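Local coordinates for protein periplasmic beta-glucosidase (Pseudomonas aeruginosa, PDB 6R5T) that probably hydrolyses terminal, non-reducing beta-D-glucosyl residues to release beta-D-glucose, acting in the periplasm as a family 3 glycoside hydrolase, at residues Val102-Ala107 with Ser153-Arg158; Gly520-Leu525 with Leu563-Pro568; Val641-Ser646 with Arg677-Glu682. The protein carries 1 engineered substitution. All blocks are in the same frame, centred on the assembly; numbering follows the deposited sequence. Where two conformers were deposited one is given.

Following the chain from the N terminus, interaction 1 comes first: it closes a loop of 45 residues by laying helix 146-161 beside helix 100-116, two helices around the parallel-stranded TIM-barrel domain. Interaction 2 closes a loop of 37 residues within the C-terminal alpha/beta domain, where the loop after strand 513-518 meets the long loop that follows helix 545-553. Interaction 3 is last, joining strands 636-645 and 672-681 of the fibronectin type III-like region across 30 residues that hold no helix. The three follow one another in series, with neither nesting nor crossing. Their centres stand 23 to 26 Å apart, and each lies in a different domain: barrel, alpha/beta domain and fibronectin-like sandwich.

Interaction 1 of 3, residues Val102-Ala107 with Ser153-Arg158; sequences VVARSA and SGVMVR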
loop_
_atom_site.group_PDB
_atom_site.type_symbol
_atom_site.label_atom_id
_atom_site.label_comp_id
_atom_site.label_asym_id
_atom_site.label_seq_id
_atom_site.Cartn_x
_atom_site.Cartn_y
_atom_site.Cartn_z
ATOM N N VAL A 102 22.369 -0.865 24.869
ATOM C CA VAL A 102 22.442 -2.265 24.390
ATOM C C VAL A 102 22.784 -2.238 22.901
ATOM O O VAL A 102 23.624 -3.040 22.407
ATOM C CB VAL A 102 21.083 -2.936 24.651
ATOM C CG1 VAL A 102 20.977 -4.282 23.972
ATOM C CG2 VAL A 102 20.866 -3.047 26.137
ATOM N N VAL A 103 22.091 -1.380 22.162
ATOM C CA VAL A 103 22.339 -1.277 20.716
ATOM C C VAL A 103 23.791 -0.850 20.493
ATOM O O VAL A 103 24.462 -1.493 19.638
ATOM C CB VAL A 103 21.329 -0.338 20.037
ATOM C CG1 VAL A 103 21.656 -0.194 18.562
ATOM C CG2 VAL A 103 19.927 -0.881 20.247
ATOM N N ALA A 104 24.277 0.142 21.236
ATOM C CA ALA A 104 25.681 0.599 21.104
ATOM C C ALA A 104 26.626 -0.573 21.354
ATOM O O ALA A 104 27.638 -0.724 20.663
ATOM C CB ALA A 104 25.993 1.742 22.038
ATOM N N ARG A 105 26.342 -1.386 22.364
ATOM C CA ARG A 105 27.260 -2.493 22.694
ATOM C C ARG A 105 27.363 -3.448 21.513
ATOM O O ARG A 105 28.446 -3.931 21.193
ATOM C CB ARG A 105 26.772 -3.166 23.963
ATOM C CG ARG A 105 27.688 -4.270 24.437
ATOM C CD ARG A 105 27.176 -4.775 25.760
ATOM N NE ARG A 105 28.051 -5.768 26.344
ATOM C CZ ARG A 105 27.702 -6.593 27.316
ATOM N NH1 ARG A 105 26.471 -6.541 27.809
ATOM N NH2 ARG A 105 28.598 -7.444 27.780
ATOM N N SER A 106 26.245 -3.747 20.871
ATOM C CA SER A 106 26.239 -4.703 19.741
ATOM C C SER A 106 27.109 -4.119 18.624
ATOM O O SER A 106 27.894 -4.871 18.027
ATOM C CB SER A 106 24.806 -5.049 19.244
ATOM O OG SER A 106 24.230 -3.960 18.560
ATOM N N ALA A 107 26.981 -2.817 18.353
ATOM C CA ALA A 107 27.719 -2.166 17.252
ATOM C C ALA A 107 29.214 -2.102 17.604
ATOM O O ALA A 107 30.065 -2.319 16.738
ATOM C CB ALA A 107 27.179 -0.777 17.018
ATOM N N SER A 153 19.978 5.111 14.768
ATOM C CA SER A 153 20.858 5.372 13.621
ATOM C C SER A 153 22.113 6.102 14.123
ATOM O O SER A 153 23.220 5.662 13.817
ATOM C CB SER A 153 20.110 6.171 12.584
ATOM O OG SER A 153 20.983 6.678 11.564
ATOM N N GLY A 154 21.923 7.170 14.868
ATOM C CA GLY A 154 23.057 7.945 15.403
ATOM C C GLY A 154 23.876 7.107 16.373
ATOM O O GLY A 154 25.110 7.122 16.317
ATOM N N VAL A 155 23.241 6.337 17.234
ATOM C CA VAL A 155 23.959 5.456 18.200
ATOM C C VAL A 155 24.857 4.449 17.484
ATOM O O VAL A 155 26.025 4.250 17.857
ATOM C CB VAL A 155 22.930 4.736 19.100
ATOM C CG1 VAL A 155 23.549 3.600 19.859
ATOM C CG2 VAL A 155 22.276 5.720 20.028
ATOM N N MET A 156 24.355 3.805 16.447
ATOM C CA MET A 156 25.096 2.801 15.689
ATOM C C MET A 156 26.312 3.466 15.033
ATOM O O MET A 156 27.409 2.921 15.132
ATOM C CB MET A 156 24.230 2.223 14.574
ATOM C CG MET A 156 23.067 1.346 15.065
ATOM S SD MET A 156 23.580 -0.268 15.613
ATOM C CE MET A 156 24.312 -1.008 14.161
ATOM N N VAL A 157 26.113 4.596 14.398
ATOM C CA VAL A 157 27.256 5.288 13.749
ATOM C C VAL A 157 28.341 5.622 14.781
ATOM O O VAL A 157 29.529 5.352 14.545
ATOM C CB VAL A 157 26.781 6.539 13.031
ATOM C CG1 VAL A 157 27.939 7.393 12.574
ATOM C CG2 VAL A 157 25.906 6.144 11.846
ATOM N N ARG A 158 27.959 6.227 15.887
ATOM C CA ARG A 158 28.945 6.611 16.932
ATOM C C ARG A 158 29.656 5.395 17.481
ATOM O O ARG A 158 30.911 5.458 17.739
ATOM C CB ARG A 158 28.270 7.466 17.987
ATOM C CG ARG A 158 27.860 8.839 17.474
ATOM C CD ARG A 158 27.388 9.739 18.600
ATOM N NE ARG A 158 26.165 9.259 19.206
ATOM C CZ ARG A 158 24.915 9.581 18.843
ATOM N NH1 ARG A 158 24.666 10.425 17.851
ATOM N NH2 ARG A 158 23.911 9.035 19.502
#
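The helix segment 153-158 starts with S153 turned away from its partner; its OG is taken up by the P207 carbonyl on the far side. V155 is the first residue to reach across. It is directed toward helix 100-116, and its CG1, anti to the backbone N (chi1 166°), rests against A104 CB at 3.8 Å. A looser touch of the same CG1 on V103 CG1, at 4.4 Å, joins the two valines.

M156 does most of the work. Its CB leaves to one side of the partner helix, but the chain bends at both chi2 and chi3, and the double bend brings the sulphur back across V103 at about a right angle. SD comes within 3.5 Å of V103 CG1, and within 3.9 Å of A107 CB, so the thioether bridges two residues one helical turn apart. With A107 having only a methyl, the backbones come close here, the CA atoms of A107 and M156 lying 5.8 Å apart. The packing is purely apolar. V157 already points away, against A211 of helix 206-213.

The two axes approach to 8.5 Å and run broadly parallel, crossing at -36°. In the TIM barrel these helices follow the adjacent strands 75-78 and 121-122 and sit side by side, with helix 352-362 packed on helix 100-116 at V102 and R105, where R105 pairs with E357 in a salt bridge.

Interaction 2 of 3, residues Gly520-Leu525 with Leu563-Pro568; sequences GRPLSL and LTMSFP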
loop_
_atom_site.group_PDB
_atom_site.type_symbol
_atom_site.label_atom_id
_atom_site.label_comp_id
_atom_site.label_asym_id
_atom_site.label_seq_id
_atom_site.Cartn_x
_atom_site.Cartn_y
_atom_site.Cartn_z
ATOM N N GLY A 520 11.495 -12.726 11.176
ATOM C CA GLY A 520 12.228 -11.496 10.848
ATOM C C GLY A 520 11.309 -10.350 10.517
ATOM O O GLY A 520 11.782 -9.308 10.062
ATOM N N ARG A 521 10.016 -10.501 10.753
ATOM C CA ARG A 521 9.010 -9.480 10.412
ATOM C C ARG A 521 7.854 -9.714 11.375
ATOM O O ARG A 521 7.709 -10.803 11.925
ATOM C CB ARG A 521 8.487 -9.655 8.994
ATOM C CG ARG A 521 7.908 -11.037 8.707
ATOM C CD ARG A 521 7.036 -11.147 7.474
ATOM N NE ARG A 521 7.705 -10.752 6.235
ATOM C CZ ARG A 521 8.581 -11.454 5.560
ATOM N NH1 ARG A 521 9.063 -11.007 4.417
ATOM N NH2 ARG A 521 8.997 -12.623 6.006
ATOM N N PRO A 522 6.984 -8.732 11.547
ATOM C CA PRO A 522 5.709 -8.993 12.202
ATOM C C PRO A 522 4.976 -10.200 11.588
ATOM O O PRO A 522 4.959 -10.331 10.377
ATOM C CB PRO A 522 4.912 -7.707 11.974
ATOM C CG PRO A 522 6.003 -6.660 11.835
ATOM C CD PRO A 522 7.082 -7.348 11.046
ATOM N N LEU A 523 4.347 -11.004 12.436
ATOM C CA LEU A 523 3.523 -12.147 12.000
ATOM C C LEU A 523 2.099 -11.934 12.449
ATOM O O LEU A 523 1.861 -11.208 13.438
ATOM C CB LEU A 523 3.995 -13.471 12.616
ATOM C CG LEU A 523 5.433 -13.888 12.310
ATOM C CD1 LEU A 523 5.794 -15.173 13.057
ATOM C CD2 LEU A 523 5.618 -14.035 10.831
ATOM N N SER A 524 1.184 -12.511 11.679
ATOM C CA SER A 524 -0.254 -12.565 12.020
ATOM C C SER A 524 -0.477 -13.760 12.969
ATOM O O SER A 524 -0.235 -14.919 12.531
ATOM C CB SER A 524 -1.082 -12.652 10.780
ATOM O OG SER A 524 -0.799 -13.796 10.049
ATOM N N LEU A 525 -0.898 -13.469 14.205
ATOM C CA LEU A 525 -0.861 -14.482 15.291
ATOM C C LEU A 525 -2.214 -14.608 15.990
ATOM O O LEU A 525 -2.234 -14.952 17.176
ATOM C CB LEU A 525 0.230 -14.065 16.261
ATOM C CG LEU A 525 1.650 -14.171 15.703
ATOM C CD1 LEU A 525 2.656 -13.470 16.581
ATOM C CD2 LEU A 525 2.061 -15.647 15.527
ATOM N N LEU A 563 7.681 -4.267 21.325
ATOM C CA LEU A 563 7.606 -4.174 19.855
ATOM C C LEU A 563 7.982 -2.788 19.384
ATOM O O LEU A 563 7.502 -1.805 19.973
ATOM C CB LEU A 563 6.229 -4.549 19.338
ATOM C CG LEU A 563 5.768 -5.943 19.725
ATOM C CD1 LEU A 563 4.385 -6.160 19.164
ATOM C CD2 LEU A 563 6.742 -7.033 19.247
ATOM N N THR A 564 8.707 -2.708 18.265
ATOM C CA THR A 564 8.923 -1.398 17.590
ATOM C C THR A 564 8.234 -1.366 16.226
ATOM O O THR A 564 8.497 -0.454 15.432
ATOM C CB THR A 564 10.413 -1.099 17.420
ATOM O OG1 THR A 564 11.014 -2.032 16.508
ATOM C CG2 THR A 564 11.120 -1.106 18.771
ATOM N N MET A 565 7.457 -2.395 15.931
ATOM C CA MET A 565 6.626 -2.423 14.700
ATOM C C MET A 565 5.320 -3.094 15.096
ATOM O O MET A 565 5.324 -4.090 15.855
ATOM C CB MET A 565 7.371 -3.188 13.620
ATOM C CG MET A 565 6.781 -3.042 12.239
ATOM S SD MET A 565 7.978 -3.643 11.010
ATOM C CE MET A 565 6.959 -3.482 9.550
ATOM N N SER A 566 4.232 -2.539 14.625
ATOM C CA SER A 566 2.848 -3.009 14.899
ATOM C C SER A 566 2.671 -4.388 14.257
ATOM O O SER A 566 3.171 -4.601 13.144
ATOM C CB SER A 566 1.912 -1.999 14.309
ATOM O OG SER A 566 2.000 -0.779 15.024
ATOM N N PHE A 567 1.984 -5.325 14.922
ATOM C CA PHE A 567 1.731 -6.665 14.358
ATOM C C PHE A 567 0.318 -6.679 13.802
ATOM O O PHE A 567 -0.640 -6.573 14.582
ATOM C CB PHE A 567 1.918 -7.757 15.400
ATOM C CG PHE A 567 3.343 -8.213 15.580
ATOM C CD1 PHE A 567 4.412 -7.343 15.566
ATOM C CD2 PHE A 567 3.618 -9.552 15.811
ATOM C CE1 PHE A 567 5.723 -7.777 15.725
ATOM C CE2 PHE A 567 4.924 -9.967 16.032
ATOM C CZ PHE A 567 5.985 -9.106 15.959
ATOM N N PRO A 568 0.155 -6.767 12.471
ATOM C CA PRO A 568 -1.163 -6.710 11.876
ATOM C C PRO A 568 -1.912 -7.978 12.251
ATOM O O PRO A 568 -1.285 -9.016 12.374
ATOM C CB PRO A 568 -0.941 -6.713 10.359
ATOM C CG PRO A 568 0.516 -6.389 10.184
ATOM C CD PRO A 568 1.215 -6.877 11.436
HETATM O O HOH W 1 -0.442 -10.548 14.718
#
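A proline on an aromatic face is the heart of this contact. The ring of F567 lies flat beneath P522, whose CA stands 3.7 Å from the ring centroid and only 12° off the ring normal, a CH-pi contact over the middle of the face. The backbone N of L523 sits over the same face. F567 leaves its backbone with CG anti to the carbonyl carbon (chi1 -84°), which brings the ring against the extended backbone at 522-523.

Apolar contacts continue around the pyrrolidine of P522. Its CB touches P568 CD at 3.8 Å, so the prolines of the two loops meet directly. The extended chain of M565 crosses P522 at about a right angle, and its SD reaches P522 CG at 3.7 Å. At the ring edge L525 runs alongside F567, pointing the same way, with CD1 4.1 Å from F567 CD2.

The polar link is a water. It donates to L523 O at 2.7 Å and to P568 O at 2.9 Å, while accepting from L525 N at 3.0 Å. Three bonds thus hold it, and it satisfies buried backbone groups of both loops just where L525 takes the N-cap position of helix 526-531.

The loop 520-525 links strand 513-518 to that helix in the C-terminal alpha/beta domain, and loop 563-568 follows helix 545-553. Within this domain R521 pairs with E479 in a salt bridge. Both loops also face the barrel domain: R521 reaches the A133 and R134 carbonyls, S566 OG bonds to E144, and T564 packs on helix 91-95.

Interaction 3 of 3, residues Val641-Ser646 with Arg677-Glu682; sequences VTLSNS and RKVMLE
N645 ND2 is gripped by two carbonyl oxygens, those of L681 in the facing strand and of R649 farther along its own chain. The bond to L681 O measures 2.9 Å with an N-H...O angle of 152°; the oxygen lies in the plane of the amide, whereas the donor comes in from above the L681 carbonyl plane. On the other branch OD1 accepts from T617 OG1 and from the backbone N of G647. With four bonds in all, the carboxamide is fixed in both position and rotation. CG lies anti to the backbone N (chi1 -177°), carrying the amide out toward segment 677-682, and N645 CB brushes E682 O at 3.3 Å.

The strands belong to different sheets. Strand 636-645 is the middle one of an antiparallel three-stranded sheet, between 619-626 and 686-694, and strand 672-681 lies at the edge of the second sheet beside 651-660. Face to face they form the beta-sandwich of a fibronectin type III-like domain. The strand axes here pass 7.8 Å apart at 40°, so it is side chains that bridge the gap.

L643 enters the interior tip to tip with V679, its CD2 3.7 Å from V679 CB. The same methyl meets L681 CD1 at 3.6 Å, the two leucines crossing obliquely, and L681 CB lies 3.8 Å from N645 CB. Around L643 stand F619 and L621 of one neighbouring strand, I689 of another, and T653 and V655 from the second sheet.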
loop_
_atom_site.group_PDB
_atom_site.type_symbol
_atom_site.label_atom_id
_atom_site.label_comp_id
_atom_site.label_asym_id
_atom_site.label_seq_id
_atom_site.Cartn_x
_atom_site.Cartn_y
_atom_site.Cartn_z
ATOM N N VAL A 641 6.243 11.461 35.635
ATOM C CA VAL A 641 5.437 10.315 36.060
ATOM C C VAL A 641 6.319 9.441 36.952
ATOM O O VAL A 641 7.537 9.398 36.715
ATOM C CB VAL A 641 4.903 9.588 34.822
ATOM C CG1 VAL A 641 6.014 8.865 34.056
ATOM C CG2 VAL A 641 3.750 8.718 35.160
ATOM N N THR A 642 5.712 8.786 37.921
ATOM C CA THR A 642 6.430 7.799 38.754
ATOM C C THR A 642 6.059 6.410 38.265
ATOM O O THR A 642 4.855 6.067 38.271
ATOM C CB THR A 642 6.171 7.992 40.251
ATOM O OG1 THR A 642 6.644 9.319 40.502
ATOM C CG2 THR A 642 6.938 7.012 41.114
ATOM N N LEU A 643 7.080 5.613 37.977
ATOM C CA LEU A 643 6.922 4.183 37.641
ATOM C C LEU A 643 7.185 3.346 38.884
ATOM O O LEU A 643 8.237 3.575 39.524
ATOM C CB LEU A 643 7.906 3.831 36.540
ATOM C CG LEU A 643 7.951 2.361 36.146
ATOM C CD1 LEU A 643 6.698 1.933 35.401
ATOM C CD2 LEU A 643 9.202 2.060 35.330
ATOM N N SER A 644 6.341 2.365 39.146
ATOM C CA SER A 644 6.514 1.418 40.281
ATOM C C SER A 644 6.434 -0.025 39.794
ATOM O O SER A 644 5.631 -0.329 38.891
ATOM C CB SER A 644 5.460 1.660 41.346
ATOM O OG SER A 644 5.437 3.019 41.705
ATOM N N ASN A 645 7.225 -0.898 40.376
ATOM C CA ASN A 645 7.093 -2.342 40.181
ATOM C C ASN A 645 6.133 -2.816 41.264
ATOM O O ASN A 645 6.503 -2.808 42.464
ATOM C CB ASN A 645 8.460 -3.018 40.257
ATOM C CG ASN A 645 8.437 -4.502 40.005
ATOM O OD1 ASN A 645 7.391 -5.138 40.152
ATOM N ND2 ASN A 645 9.583 -5.079 39.680
ATOM N N SER A 646 4.918 -3.146 40.859
ATOM C CA SER A 646 3.852 -3.510 41.814
ATOM C C SER A 646 3.658 -5.031 41.870
ATOM O O SER A 646 2.632 -5.477 42.442
ATOM C CB SER A 646 2.584 -2.757 41.451
ATOM O OG SER A 646 2.225 -3.001 40.114
ATOM N N ARG A 677 11.933 5.869 28.320
ATOM C CA ARG A 677 12.889 5.554 29.416
ATOM C C ARG A 677 12.732 4.077 29.704
ATOM O O ARG A 677 11.635 3.664 30.135
ATOM C CB ARG A 677 12.640 6.365 30.689
ATOM C CG ARG A 677 13.889 6.665 31.525
ATOM C CD ARG A 677 14.751 7.781 30.894
ATOM N NE ARG A 677 14.313 9.173 31.108
ATOM C CZ ARG A 677 14.051 10.076 30.165
ATOM N NH1 ARG A 677 14.134 9.806 28.862
ATOM N NH2 ARG A 677 13.691 11.291 30.542
ATOM N N LYS A 678 13.796 3.321 29.545
ATOM C CA LYS A 678 13.765 1.930 30.006
ATOM C C LYS A 678 14.277 1.922 31.438
ATOM O O LYS A 678 15.368 2.457 31.688
ATOM C CB LYS A 678 14.630 1.062 29.133
ATOM C CG LYS A 678 14.554 -0.389 29.542
ATOM C CD LYS A 678 15.223 -1.234 28.550
ATOM C CE LYS A 678 14.902 -2.697 28.622
ATOM N NZ LYS A 678 16.050 -3.325 27.904
ATOM N N VAL A 679 13.538 1.261 32.311
ATOM C CA VAL A 679 13.804 1.299 33.760
ATOM C C VAL A 679 13.723 -0.105 34.297
ATOM O O VAL A 679 12.660 -0.747 34.146
ATOM C CB VAL A 679 12.809 2.238 34.453
ATOM C CG1 VAL A 679 13.134 2.344 35.915
ATOM C CG2 VAL A 679 12.760 3.609 33.772
ATOM N N MET A 680 14.788 -0.515 34.989
ATOM C CA MET A 680 14.840 -1.792 35.721
ATOM C C MET A 680 14.472 -1.552 37.184
ATOM O O MET A 680 15.075 -0.677 37.830
ATOM C CB MET A 680 16.258 -2.363 35.646
ATOM C CG MET A 680 16.519 -3.515 36.580
ATOM S SD MET A 680 15.494 -4.956 36.287
ATOM C CE MET A 680 16.367 -5.549 34.840
ATOM N N LEU A 681 13.474 -2.258 37.698
ATOM C CA LEU A 681 13.006 -2.013 39.088
ATOM C C LEU A 681 12.911 -3.311 39.854
ATOM O O LEU A 681 12.408 -4.336 39.351
ATOM C CB LEU A 681 11.639 -1.344 39.074
ATOM C CG LEU A 681 11.592 0.062 38.499
ATOM C CD1 LEU A 681 10.147 0.466 38.434
ATOM C CD2 LEU A 681 12.382 1.065 39.295
ATOM N N GLU A 682 13.378 -3.293 41.094
ATOM C CA GLU A 682 13.070 -4.398 41.987
ATOM C C GLU A 682 11.598 -4.298 42.390
ATOM O O GLU A 682 10.992 -3.229 42.335
ATOM C CB GLU A 682 13.983 -4.311 43.232
ATOM C CG GLU A 682 15.475 -4.373 42.925
ATOM C CD GLU A 682 15.994 -5.755 42.576
ATOM O OE1 GLU A 682 17.167 -5.843 42.242
ATOM O OE2 GLU A 682 15.275 -6.747 42.804
#